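Local coordinates for protein lipase (Photobacterium sp. M37, PDB 2ORY) that hydrolyses triacylglycerols as a cold-adapted lipase of the alpha/beta hydrolase fold, at residues W56-Y61 with S143-E148. Residues are numbered along the deposited sequence; the frame is centred on the assembly and turned at random.
Sequences WGPAVY and SHIPGE
One backbone hydrogen bond joins the loop 143-148 to strand 52-63, at one edge of the sheet: G57 N-H donates to P146 O at 2.9 Å from N to O, approaching from above the carbonyl plane, with an N-H...O angle of 153°. Beside it, the carbonyl oxygen of G57 is met by carbon from two directions, CG of the P146 ring at 3.0 Å from G57 O and the CG2 methyl of I145 at 3.3 Å from that same atom. CG2, anti to the I145 backbone N, also faces the P58 ring, 4.3 Å from P58 CD. On the far side of the hydrogen bond, CG of W56 stands anti to its backbone N (chi1 -174°), and the indole lies obliquely to G147, with W56 CD1 3.6 Å from G147 CA.

Backbone shape sets up these meetings. A type II turn from I145 to E148 puts glycine at its positive-phi position, while G57 itself adopts angles suited to glycine and precedes a cis peptide to P58. Within the loop, E148 OE1 accepts a hydrogen bond from H144 N (3.1 Å). Farther out, the indole NE1 is hydrogen-bonded to K150 O and its ring meets F155, while L34 of helix 30-43 touches both prolines. The contact thus packs the connection between helices 127-138 and 152-160 against an edge strand of the mixed central sheet of an alpha/beta hydrolase, here a class 3 lipase.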
loop_
_atom_site.group_PDB
_atom_site.type_symbol
_atom_site.label_atom_id
_atom_site.label_comp_id
_atom_site.label_asym_id
_atom_site.label_seq_id
_atom_site.Cartn_x
_atom_site.Cartn_y
_atom_site.Cartn_z
ATOM N N TRP A 56 14.259 5.718 -9.847
ATOM C CA TRP A 56 13.736 6.913 -9.189
ATOM C C TRP A 56 13.524 6.595 -7.728
ATOM O O TRP A 56 12.833 5.635 -7.388
ATOM C CB TRP A 56 12.414 7.373 -9.784
ATOM C CG TRP A 56 11.981 8.686 -9.186
ATOM C CD1 TRP A 56 12.244 9.927 -9.677
ATOM C CD2 TRP A 56 11.168 8.881 -8.018
ATOM N NE1 TRP A 56 11.635 10.885 -8.907
ATOM C CE2 TRP A 56 10.969 10.273 -7.881
ATOM C CE3 TRP A 56 10.588 8.016 -7.078
ATOM C CZ2 TRP A 56 10.207 10.828 -6.840
ATOM C CZ3 TRP A 56 9.824 8.570 -6.032
ATOM C CH2 TRP A 56 9.644 9.964 -5.928
ATOM N N GLY A 57 14.119 7.410 -6.865
ATOM C CA GLY A 57 14.004 7.173 -5.440
ATOM C C GLY A 57 15.075 6.189 -5.004
ATOM O O GLY A 57 15.989 5.886 -5.775
ATOM N N PRO A 58 14.992 5.674 -3.768
ATOM C CA PRO A 58 13.897 6.022 -2.848
ATOM C C PRO A 58 13.783 7.479 -2.368
ATOM O O PRO A 58 14.773 8.100 -1.969
ATOM C CB PRO A 58 14.094 5.044 -1.686
ATOM C CG PRO A 58 15.570 4.791 -1.682
ATOM C CD PRO A 58 15.917 4.700 -3.159
ATOM N N ALA A 59 12.569 8.018 -2.456
ATOM C CA ALA A 59 12.260 9.358 -1.970
ATOM C C ALA A 59 11.549 9.082 -0.640
ATOM O O ALA A 59 10.512 8.402 -0.597
ATOM C CB ALA A 59 11.322 10.072 -2.919
ATOM N N VAL A 60 12.104 9.608 0.441
ATOM C CA VAL A 60 11.554 9.353 1.765
ATOM C C VAL A 60 10.967 10.580 2.435
ATOM O O VAL A 60 11.509 11.673 2.320
ATOM C CB VAL A 60 12.655 8.770 2.708
ATOM C CG1 VAL A 60 12.056 8.402 4.060
ATOM C CG2 VAL A 60 13.315 7.548 2.063
ATOM N N TYR A 61 9.839 10.387 3.111
ATOM C CA TYR A 61 9.210 11.449 3.871
ATOM C C TYR A 61 9.307 10.980 5.326
ATOM O O TYR A 61 8.689 9.985 5.693
ATOM C CB TYR A 61 7.739 11.628 3.506
ATOM C CG TYR A 61 7.100 12.767 4.279
ATOM C CD1 TYR A 61 7.274 14.091 3.875
ATOM C CD2 TYR A 61 6.386 12.527 5.454
ATOM C CE1 TYR A 61 6.757 15.151 4.621
ATOM C CE2 TYR A 61 5.857 13.584 6.218
ATOM C CZ TYR A 61 6.046 14.895 5.796
ATOM O OH TYR A 61 5.521 15.948 6.526
ATOM N N SER A 143 20.073 14.346 -3.423
ATOM C CA SER A 143 21.317 14.218 -4.170
ATOM C C SER A 143 21.894 12.808 -4.094
ATOM O O SER A 143 21.840 12.158 -3.050
ATOM C CB SER A 143 22.348 15.218 -3.624
ATOM O OG SER A 143 23.633 15.030 -4.203
ATOM N N HIS A 144 22.439 12.351 -5.221
ATOM C CA HIS A 144 23.085 11.038 -5.340
ATOM C C HIS A 144 22.116 9.883 -5.350
ATOM O O HIS A 144 22.521 8.718 -5.363
ATOM C CB HIS A 144 24.099 10.844 -4.214
ATOM C CG HIS A 144 25.152 11.909 -4.169
ATOM N ND1 HIS A 144 25.976 12.095 -3.081
ATOM C CD2 HIS A 144 25.502 12.855 -5.074
ATOM C CE1 HIS A 144 26.786 13.112 -3.315
ATOM N NE2 HIS A 144 26.520 13.591 -4.516
ATOM N N ILE A 145 20.834 10.218 -5.330
ATOM C CA ILE A 145 19.776 9.217 -5.361
ATOM C C ILE A 145 19.167 9.258 -6.760
ATOM O O ILE A 145 18.931 10.335 -7.323
ATOM C CB ILE A 145 18.655 9.520 -4.317
ATOM C CG1 ILE A 145 19.241 9.602 -2.892
ATOM C CG2 ILE A 145 17.562 8.452 -4.405
ATOM C CD1 ILE A 145 19.901 8.299 -2.377
ATOM N N PRO A 146 18.928 8.087 -7.361
ATOM C CA PRO A 146 18.338 8.175 -8.704
ATOM C C PRO A 146 17.073 9.038 -8.730
ATOM O O PRO A 146 16.295 9.066 -7.763
ATOM C CB PRO A 146 18.074 6.709 -9.085
ATOM C CG PRO A 146 18.250 5.921 -7.807
ATOM C CD PRO A 146 19.243 6.700 -6.988
ATOM N N GLY A 147 16.890 9.754 -9.836
ATOM C CA GLY A 147 15.730 10.615 -10.001
ATOM C C GLY A 147 15.866 11.908 -9.221
ATOM O O GLY A 147 14.895 12.635 -9.009
ATOM N N GLU A 148 17.094 12.183 -8.803
ATOM C CA GLU A 148 17.433 13.366 -8.021
ATOM C C GLU A 148 16.714 14.653 -8.456
ATOM O O GLU A 148 16.748 15.039 -9.630
ATOM C CB GLU A 148 18.950 13.560 -8.078
ATOM C CG GLU A 148 19.482 14.733 -7.292
ATOM C CD GLU A 148 20.929 15.070 -7.651
ATOM O OE1 GLU A 148 21.775 14.155 -7.685
ATOM O OE2 GLU A 148 21.224 16.257 -7.891
#